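Local coordinates for putative PAS/PAC sensor protein (Nakamurella multipartita DSM 44233, PDB 6HMJ) that senses blue light through a bound flavin mononucleotide and probably couples this signal to RNA binding and the control of translation, at residues 56-59 with 60-63; 238-241 with 242-245; 349-352 with 353-357. All blocks are in the same frame, centred on the assembly; numbering follows the deposited sequence.

Contact 1: residues 56-59 with 60-63; sequences DRLE and WQAG
The amide of Q61 is the flat group that meets the preceding turn. Its NE2 end lies 4.1 Å from CD2 of L58, and the two side chains cross at a slant. On the way there the Q61 chain passes the backbone: its CB is 3.4 Å from R57 O. The indole of W60 behaves differently. Its rings lead away from 56-59, and the side chain meets that turn through CB, 3.3 Å from D56 O. The first torsion explains this: W60 CG is turned opposite its backbone N (chi1 -159°), which swings the ring off the helix. The indole instead meets H78 edge-to-face, and its NE1 is hydrogen-bonded to T92 OG1, which gives the buried indole nitrogen a partner.

Four successive backbone bonds run from the second turn to the first. W60 N donates to D56 O at 2.9 Å. Q61 N to R57 O is also 2.9 Å. A62 N reaches L58 O at 3.1 Å. G63 N reaches E59 O at 3.0 Å.

The polar ends of D56 and R57 find their partners elsewhere: D56 OD2 takes a hydrogen bond from L79 N, and R57 NE donates to L49 O on the neighbouring helix 45-50.

The result is a regular alpha helix with two unlike sides. L58, E59 and Q61 are exposed, while W60 and G63 are buried. The W60 side also touches V76 on strand 74-82 and V48 on helix 45-50. This is the helix that precedes the third strand of a five-stranded antiparallel sheet ordered 2-1-5-4-3, the topology of a PAS fold.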
ATOM      1  N   ASP A  56     -18.111 -50.842 -17.868  1.00 77.31           N
ATOM      2  CA  ASP A  56     -18.203 -50.169 -19.156  1.00 77.33           C
ATOM      3  C   ASP A  56     -18.392 -51.134 -20.320  1.00 78.73           C
ATOM      4  O   ASP A  56     -18.807 -50.704 -21.401  1.00 79.06           O
ATOM      5  CB  ASP A  56     -16.935 -49.346 -19.429  1.00 74.94           C
ATOM      6  CG  ASP A  56     -16.506 -48.506 -18.241  1.00 76.01           C
ATOM      7  OD1 ASP A  56     -17.370 -47.858 -17.614  1.00 78.49           O
ATOM      8  OD2 ASP A  56     -15.291 -48.483 -17.942  1.00 73.77           O
ATOM      9  N   ARG A  57     -18.105 -52.423 -20.121  1.00 80.38           N
ATOM     10  CA  ARG A  57     -18.041 -53.350 -21.247  1.00 78.71           C
ATOM     11  C   ARG A  57     -19.390 -53.474 -21.944  1.00 82.13           C
ATOM     12  O   ARG A  57     -19.461 -53.501 -23.179  1.00 81.73           O
ATOM     13  CB  ARG A  57     -17.559 -54.717 -20.762  1.00 79.05           C
ATOM     14  CG  ARG A  57     -16.045 -54.827 -20.676  1.00 74.93           C
ATOM     15  CD  ARG A  57     -15.624 -55.899 -19.684  1.00 76.79           C
ATOM     16  NE  ARG A  57     -14.211 -55.800 -19.327  1.00 74.92           N
ATOM     17  CZ  ARG A  57     -13.641 -56.475 -18.331  1.00 76.48           C
ATOM     18  NH1 ARG A  57     -14.359 -57.309 -17.589  1.00 79.51           N
ATOM     19  NH2 ARG A  57     -12.349 -56.313 -18.076  1.00 74.32           N
ATOM     20  N   LEU A  58     -20.476 -53.551 -21.170  1.00 85.18           N
ATOM     21  CA  LEU A  58     -21.801 -53.722 -21.757  1.00 88.58           C
ATOM     22  C   LEU A  58     -22.206 -52.505 -22.581  1.00 87.03           C
ATOM     23  O   LEU A  58     -22.718 -52.649 -23.698  1.00 85.74           O
ATOM     24  CB  LEU A  58     -22.820 -53.998 -20.652  1.00 93.70           C
ATOM     25  CG  LEU A  58     -22.685 -55.363 -19.967  1.00 96.26           C
ATOM     26  CD1 LEU A  58     -23.689 -55.506 -18.833  1.00 99.78           C
ATOM     27  CD2 LEU A  58     -22.860 -56.500 -20.968  1.00 98.18           C
ATOM     28  N   GLU A  59     -21.987 -51.296 -22.052  1.00 87.94           N
ATOM     29  CA  GLU A  59     -22.333 -50.093 -22.803  1.00 86.42           C
ATOM     30  C   GLU A  59     -21.448 -49.945 -24.032  1.00 81.84           C
ATOM     31  O   GLU A  59     -21.904 -49.485 -25.086  1.00 80.08           O
ATOM     32  CB  GLU A  59     -22.199 -48.858 -21.915  1.00 85.68           C
ATOM     33  CG  GLU A  59     -22.675 -47.570 -22.576  1.00 87.07           C
ATOM     34  CD  GLU A  59     -22.320 -46.335 -21.771  1.00 87.47           C
ATOM     35  OE1 GLU A  59     -22.012 -46.478 -20.568  1.00 88.51           O
ATOM     36  OE2 GLU A  59     -22.333 -45.223 -22.342  1.00 86.46           O
ATOM     37  N   TRP A  60     -20.176 -50.325 -23.909  1.00 81.15           N
ATOM     38  CA  TRP A  60     -19.242 -50.226 -25.026  1.00 80.81           C
ATOM     39  C   TRP A  60     -19.638 -51.179 -26.148  1.00 82.90           C
ATOM     40  O   TRP A  60     -19.699 -50.789 -27.320  1.00 82.75           O
ATOM     41  CB  TRP A  60     -17.827 -50.519 -24.524  1.00 79.31           C
ATOM     42  CG  TRP A  60     -16.732 -49.991 -25.394  1.00 77.16           C
ATOM     43  CD1 TRP A  60     -16.118 -48.779 -25.284  1.00 74.68           C
ATOM     44  CD2 TRP A  60     -16.097 -50.666 -26.487  1.00 77.38           C
ATOM     45  NE1 TRP A  60     -15.149 -48.650 -26.248  1.00 72.78           N
ATOM     46  CE2 TRP A  60     -15.115 -49.795 -26.999  1.00 74.75           C
ATOM     47  CE3 TRP A  60     -16.266 -51.918 -27.086  1.00 79.82           C
ATOM     48  CZ2 TRP A  60     -14.308 -50.133 -28.082  1.00 75.26           C
ATOM     49  CZ3 TRP A  60     -15.464 -52.253 -28.161  1.00 80.21           C
ATOM     50  CH2 TRP A  60     -14.497 -51.363 -28.647  1.00 78.08           C
ATOM     51  N   GLN A  61     -19.912 -52.438 -25.802  1.00 85.99           N
ATOM     52  CA  GLN A  61     -20.379 -53.406 -26.788  1.00 89.71           C
ATOM     53  C   GLN A  61     -21.627 -52.902 -27.504  1.00 92.12           C
ATOM     54  O   GLN A  61     -21.719 -52.964 -28.736  1.00 92.19           O
ATOM     55  CB  GLN A  61     -20.660 -54.740 -26.097  1.00 93.15           C
ATOM     56  CG  GLN A  61     -19.461 -55.663 -26.013  1.00 94.24           C
ATOM     57  CD  GLN A  61     -19.617 -56.755 -24.959  1.00101.25           C
ATOM     58  OE1 GLN A  61     -18.635 -57.382 -24.563  1.00102.13           O
ATOM     59  NE2 GLN A  61     -20.846 -56.986 -24.503  1.00106.67           N
ATOM     60  N   ALA A  62     -22.601 -52.392 -26.744  1.00 93.32           N
ATOM     61  CA  ALA A  62     -23.836 -51.906 -27.350  1.00 97.55           C
ATOM     62  C   ALA A  62     -23.561 -50.759 -28.312  1.00 97.24           C
ATOM     63  O   ALA A  62     -24.119 -50.717 -29.416  1.00 98.74           O
ATOM     64  CB  ALA A  62     -24.820 -51.472 -26.265  1.00100.42           C
ATOM     65  N   GLY A  63     -22.711 -49.811 -27.908  1.00 94.87           N
ATOM     66  CA  GLY A  63     -22.372 -48.713 -28.797  1.00 92.91           C
ATOM     67  C   GLY A  63     -21.729 -49.190 -30.085  1.00 93.59           C
ATOM     68  O   GLY A  63     -21.987 -48.644 -31.160  1.00 95.24           O
TER

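Contact 2: residues 238-241 with 242-245; sequences LTRA and AHDA
R240 and D244 form a salt bridge one helical turn apart. D244 OD2 is 3.1 Å from R240 NE. The oxygen sits over one face of the guanidinium, displaced toward its rim, and no N-H points at it. OD2 stands well out of the guanidinium plane, so the attraction is one of charge and not a directed bond. The planes of the guanidinium and the carboxylate are 61° apart. The arginine chain makes the approach possible. CG stands opposite the backbone N (chi1 -175°), and a bend at chi2 of 62° then brings NE back over the helix toward D244. H243 takes a smaller part, with its CD2 4.4 Å from R240 NH1.

Backbone hydrogen bonds hold the turn beneath. A242 N to L238 O is 2.9 Å. H243 N donates to T239 O, and D244 N donates to R240 O, both at 3.1 Å. At the helix end A241 O receives two donors. A245 N lies 3.0 Å away, while the bond from D244 N is weak. A245 then leaves helical geometry.

Contacts with the second subunit are both polar and apolar. D244 OD2 is hydrogen-bonded to S331 OG of the second subunit, and Y346 OH of that subunit makes a weak hydrogen bond to R240 O. L238 packs on T239 of the second subunit, and T239 packs on its L238.

The chemistry suggests a shared duty for one carboxylate oxygen. D244 OD2 meets the positive charge of its own helix and the serine of the partner chain. The serine bond probably does more to fix its direction, since the guanidinium approaches by its face. The arginine probably helps to balance the negative charge at this subunit interface.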
ATOM      1  N   LEU A 238      13.305  40.751  23.677  1.00 57.43           N
ATOM      2  CA  LEU A 238      12.373  39.648  23.878  1.00 56.91           C
ATOM      3  C   LEU A 238      11.016  39.911  23.235  1.00 57.08           C
ATOM      4  O   LEU A 238      10.335  38.959  22.840  1.00 56.85           O
ATOM      5  CB  LEU A 238      12.212  39.357  25.371  1.00 56.69           C
ATOM      6  CG  LEU A 238      13.470  38.836  26.076  1.00 58.59           C
ATOM      7  CD1 LEU A 238      13.169  38.493  27.528  1.00 59.33           C
ATOM      8  CD2 LEU A 238      14.065  37.637  25.359  1.00 59.19           C
ATOM      9  N   THR A 239      10.597  41.173  23.119  1.00 58.42           N
ATOM     10  CA  THR A 239       9.411  41.464  22.320  1.00 57.67           C
ATOM     11  C   THR A 239       9.612  40.988  20.887  1.00 56.40           C
ATOM     12  O   THR A 239       8.725  40.359  20.298  1.00 53.41           O
ATOM     13  CB  THR A 239       9.099  42.964  22.346  1.00 59.75           C
ATOM     14  OG1 THR A 239       8.743  43.361  23.676  1.00 60.39           O
ATOM     15  CG2 THR A 239       7.945  43.296  21.404  1.00 58.98           C
ATOM     16  N   ARG A 240      10.786  41.268  20.318  1.00 58.86           N
ATOM     17  CA  ARG A 240      11.120  40.734  19.005  1.00 59.86           C
ATOM     18  C   ARG A 240      11.130  39.211  19.011  1.00 56.40           C
ATOM     19  O   ARG A 240      10.685  38.579  18.046  1.00 56.52           O
ATOM     20  CB  ARG A 240      12.477  41.276  18.560  1.00 63.70           C
ATOM     21  CG  ARG A 240      12.862  40.873  17.153  1.00 69.19           C
ATOM     22  CD  ARG A 240      11.900  41.403  16.112  1.00 73.17           C
ATOM     23  NE  ARG A 240      12.495  41.354  14.782  1.00 79.98           N
ATOM     24  CZ  ARG A 240      11.895  41.775  13.674  1.00 84.91           C
ATOM     25  NH1 ARG A 240      10.670  42.283  13.730  1.00 84.69           N
ATOM     26  NH2 ARG A 240      12.523  41.688  12.509  1.00 89.91           N
ATOM     27  N   ALA A 241      11.631  38.604  20.089  1.00 53.60           N
ATOM     28  CA  ALA A 241      11.720  37.149  20.145  1.00 51.65           C
ATOM     29  C   ALA A 241      10.339  36.515  20.059  1.00 51.24           C
ATOM     30  O   ALA A 241      10.090  35.653  19.207  1.00 52.66           O
ATOM     31  CB  ALA A 241      12.431  36.716  21.429  1.00 49.38           C
ATOM     32  N   ALA A 242       9.422  36.934  20.932  1.00 48.55           N
ATOM     33  CA  ALA A 242       8.069  36.395  20.896  1.00 47.81           C
ATOM     34  C   ALA A 242       7.386  36.675  19.564  1.00 48.98           C
ATOM     35  O   ALA A 242       6.541  35.887  19.121  1.00 50.97           O
ATOM     36  CB  ALA A 242       7.246  36.974  22.045  1.00 47.20           C
ATOM     37  N   HIS A 243       7.747  37.773  18.902  1.00 50.38           N
ATOM     38  CA  HIS A 243       7.098  38.117  17.642  1.00 52.76           C
ATOM     39  C   HIS A 243       7.490  37.155  16.526  1.00 56.14           C
ATOM     40  O   HIS A 243       6.639  36.743  15.729  1.00 57.62           O
ATOM     41  CB  HIS A 243       7.447  39.554  17.259  1.00 55.31           C
ATOM     42  CG  HIS A 243       6.628  40.094  16.131  1.00 55.92           C
ATOM     43  ND1 HIS A 243       5.321  40.504  16.293  1.00 56.96           N
ATOM     44  CD2 HIS A 243       6.930  40.305  14.828  1.00 60.79           C
ATOM     45  CE1 HIS A 243       4.852  40.936  15.136  1.00 59.15           C
ATOM     46  NE2 HIS A 243       5.808  40.827  14.230  1.00 61.86           N
ATOM     47  N   ASP A 244       8.768  36.785  16.450  1.00 57.42           N
ATOM     48  CA  ASP A 244       9.273  35.971  15.351  1.00 58.21           C
ATOM     49  C   ASP A 244       9.289  34.476  15.654  1.00 56.71           C
ATOM     50  O   ASP A 244       9.546  33.682  14.743  1.00 58.57           O
ATOM     51  CB  ASP A 244      10.685  36.431  14.975  1.00 60.68           C
ATOM     52  CG  ASP A 244      10.701  37.828  14.389  1.00 63.80           C
ATOM     53  OD1 ASP A 244       9.608  38.397  14.184  1.00 64.42           O
ATOM     54  OD2 ASP A 244      11.803  38.358  14.132  1.00 66.90           O
ATOM     55  N   ALA A 245       9.026  34.070  16.895  1.00 52.61           N
ATOM     56  CA  ALA A 245       9.028  32.653  17.229  1.00 51.80           C
ATOM     57  C   ALA A 245       8.010  31.911  16.373  1.00 52.61           C
ATOM     58  O   ALA A 245       6.915  32.414  16.105  1.00 51.65           O
ATOM     59  CB  ALA A 245       8.718  32.452  18.712  1.00 49.75           C
TER

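Contact 3: residues 349-352 with 353-357; sequences DVTE and RVERD
V350 and V354 make the apolar contact, CG2 to CG2, at 3.8 Å. R353 lies alongside V350, pointing the same way, and one face of its guanidinium rests over the valine. NH2 is 3.7 Å from V350 CG1. Bends at chi2 and chi3 fold the arginine chain back to this place.

Charge holds the same group: R353 NH2 forms a salt bridge with E327. With an alanine in place of R353, E327 would probably lose this salt-bridge mate and one flank of V350 would be uncovered.

Hydrogen bonds start the helix. D349 OD1 accepts from T351 N at 3.1 Å, an Asx turn, and from T351 OG1 at 2.6 Å through its syn lone pair. V350 takes the N-cap position. V354 N then donates to V350 O at 2.9 Å, and R356 N to E352 O at 3.1 Å. The D-V-T sequence resembles the DIT motif found at the end of many PAS cores.

T351 OG1 is bonded to W325 N on strand 323-334, and V350 and V354 touch L313 on strand 310-317. E352 turns the other way, to the backbone nitrogens of R193 and R194 on helix 192-202, where E355 meets S197.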
ATOM      1  N   ASP A 349      -0.279  22.633  17.452  1.00 50.23           N
ATOM      2  CA  ASP A 349      -1.065  21.693  16.661  1.00 48.35           C
ATOM      3  C   ASP A 349      -0.400  20.325  16.753  1.00 46.94           C
ATOM      4  O   ASP A 349       0.649  20.093  16.139  1.00 47.91           O
ATOM      5  CB  ASP A 349      -1.166  22.166  15.214  1.00 49.07           C
ATOM      6  CG  ASP A 349      -2.044  21.267  14.369  1.00 50.10           C
ATOM      7  OD1 ASP A 349      -2.545  20.254  14.902  1.00 51.19           O
ATOM      8  OD2 ASP A 349      -2.240  21.575  13.174  1.00 51.09           O
ATOM      9  N   VAL A 350      -1.002  19.422  17.523  1.00 44.11           N
ATOM     10  CA  VAL A 350      -0.440  18.095  17.743  1.00 45.16           C
ATOM     11  C   VAL A 350      -1.366  17.049  17.134  1.00 46.85           C
ATOM     12  O   VAL A 350      -1.464  15.922  17.632  1.00 47.88           O
ATOM     13  CB  VAL A 350      -0.211  17.834  19.243  1.00 43.49           C
ATOM     14  CG1 VAL A 350       0.800  18.823  19.793  1.00 43.17           C
ATOM     15  CG2 VAL A 350      -1.517  17.918  20.015  1.00 44.20           C
ATOM     16  N   THR A 351      -2.049  17.422  16.051  1.00 47.92           N
ATOM     17  CA  THR A 351      -3.021  16.527  15.436  1.00 49.68           C
ATOM     18  C   THR A 351      -2.377  15.206  15.027  1.00 50.27           C
ATOM     19  O   THR A 351      -2.862  14.127  15.389  1.00 50.64           O
ATOM     20  CB  THR A 351      -3.660  17.211  14.226  1.00 48.83           C
ATOM     21  OG1 THR A 351      -4.314  18.414  14.647  1.00 46.55           O
ATOM     22  CG2 THR A 351      -4.671  16.285  13.557  1.00 49.79           C
ATOM     23  N   GLU A 352      -1.280  15.271  14.267  1.00 48.16           N
ATOM     24  CA  GLU A 352      -0.659  14.048  13.764  1.00 49.77           C
ATOM     25  C   GLU A 352      -0.216  13.139  14.904  1.00 50.66           C
ATOM     26  O   GLU A 352      -0.387  11.918  14.835  1.00 52.37           O
ATOM     27  CB  GLU A 352       0.528  14.395  12.870  1.00 51.48           C
ATOM     28  CG  GLU A 352       0.139  15.008  11.543  1.00 54.67           C
ATOM     29  CD  GLU A 352      -0.536  14.008  10.628  1.00 58.37           C
ATOM     30  OE1 GLU A 352      -1.784  14.011  10.560  1.00 58.24           O
ATOM     31  OE2 GLU A 352       0.180  13.216   9.975  1.00 59.47           O
ATOM     32  N   ARG A 353       0.355  13.715  15.962  1.00 49.81           N
ATOM     33  CA  ARG A 353       0.736  12.916  17.121  1.00 48.44           C
ATOM     34  C   ARG A 353      -0.491  12.288  17.771  1.00 50.42           C
ATOM     35  O   ARG A 353      -0.485  11.103  18.123  1.00 51.56           O
ATOM     36  CB  ARG A 353       1.502  13.784  18.119  1.00 46.17           C
ATOM     37  CG  ARG A 353       2.060  13.027  19.307  1.00 47.39           C
ATOM     38  CD  ARG A 353       1.196  13.213  20.536  1.00 50.75           C
ATOM     39  NE  ARG A 353       1.340  14.546  21.107  1.00 52.54           N
ATOM     40  CZ  ARG A 353       0.566  15.038  22.069  1.00 53.69           C
ATOM     41  NH1 ARG A 353      -0.419  14.309  22.577  1.00 54.82           N
ATOM     42  NH2 ARG A 353       0.782  16.262  22.522  1.00 53.66           N
ATOM     43  N   VAL A 354      -1.554  13.076  17.949  1.00 51.33           N
ATOM     44  CA  VAL A 354      -2.770  12.563  18.574  1.00 51.64           C
ATOM     45  C   VAL A 354      -3.388  11.468  17.715  1.00 51.88           C
ATOM     46  O   VAL A 354      -3.894  10.465  18.230  1.00 49.55           O
ATOM     47  CB  VAL A 354      -3.765  13.710  18.830  1.00 50.55           C
ATOM     48  CG1 VAL A 354      -5.171  13.163  19.074  1.00 51.17           C
ATOM     49  CG2 VAL A 354      -3.308  14.552  20.011  1.00 49.43           C
ATOM     50  N   GLU A 355      -3.370  11.651  16.393  1.00 55.61           N
ATOM     51  CA  GLU A 355      -3.938  10.646  15.501  1.00 58.62           C
ATOM     52  C   GLU A 355      -3.224   9.309  15.661  1.00 58.86           C
ATOM     53  O   GLU A 355      -3.864   8.249  15.660  1.00 58.84           O
ATOM     54  CB  GLU A 355      -3.862  11.130  14.054  1.00 61.71           C
ATOM     55  CG  GLU A 355      -4.940  10.548  13.157  1.00 65.44           C
ATOM     56  CD  GLU A 355      -6.316  11.080  13.485  1.00 65.07           C
ATOM     57  OE1 GLU A 355      -6.506  12.311  13.419  1.00 63.87           O
ATOM     58  OE2 GLU A 355      -7.201  10.264  13.817  1.00 66.91           O
ATOM     59  N   ARG A 356      -1.895   9.336  15.795  1.00 56.31           N
ATOM     60  CA  ARG A 356      -1.152   8.107  16.049  1.00 56.61           C
ATOM     61  C   ARG A 356      -1.488   7.540  17.422  1.00 56.61           C
ATOM     62  O   ARG A 356      -1.774   6.345  17.559  1.00 58.24           O
ATOM     63  CB  ARG A 356       0.350   8.365  15.935  1.00 58.22           C
ATOM     64  CG  ARG A 356       1.211   7.140  16.233  1.00 59.77           C
ATOM     65  CD  ARG A 356       2.690   7.462  16.109  1.00 60.27           C
ATOM     66  NE  ARG A 356       3.532   6.278  16.263  1.00 61.34           N
ATOM     67  CZ  ARG A 356       4.119   5.907  17.399  1.00 62.09           C
ATOM     68  NH1 ARG A 356       3.966   6.621  18.506  1.00 60.75           N
ATOM     69  NH2 ARG A 356       4.867   4.812  17.426  1.00 64.41           N
ATOM     70  N   ASP A 357      -1.454   8.384  18.456  1.00 55.45           N
ATOM     71  CA  ASP A 357      -1.773   7.920  19.801  1.00 57.42           C
ATOM     72  C   ASP A 357      -3.121   7.213  19.847  1.00 56.97           C
ATOM     73  O   ASP A 357      -3.296   6.256  20.609  1.00 56.61           O
ATOM     74  CB  ASP A 357      -1.766   9.097  20.781  1.00 58.32           C
ATOM     75  CG  ASP A 357      -0.399   9.754  20.900  1.00 59.86           C
ATOM     76  OD1 ASP A 357       0.618   9.074  20.652  1.00 60.78           O
ATOM     77  OD2 ASP A 357      -0.345  10.951  21.249  1.00 59.42           O
TER

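In the fold
From the N terminus the three contacts come in series. Each joins neighbouring turns at one point of the chain, so none closes a long loop, and none nests in or crosses another. Contact 1 belongs to helix 54-70, beside the N-terminal five-stranded sheet. The chain completes that sheet, runs through the long helix 114-149 and further helices, adds edge strand 213-216, and reaches contact 2 near the end of helix 234-244, where the second subunit packs. Contact 3 follows the last strand of the flavin-binding domain and begins helix 351-372, joining that sheet to helix 192-202. Contacts 2 and 3 have centres about 27 Å apart; those of contacts 1 and 3 are about 79 Å apart.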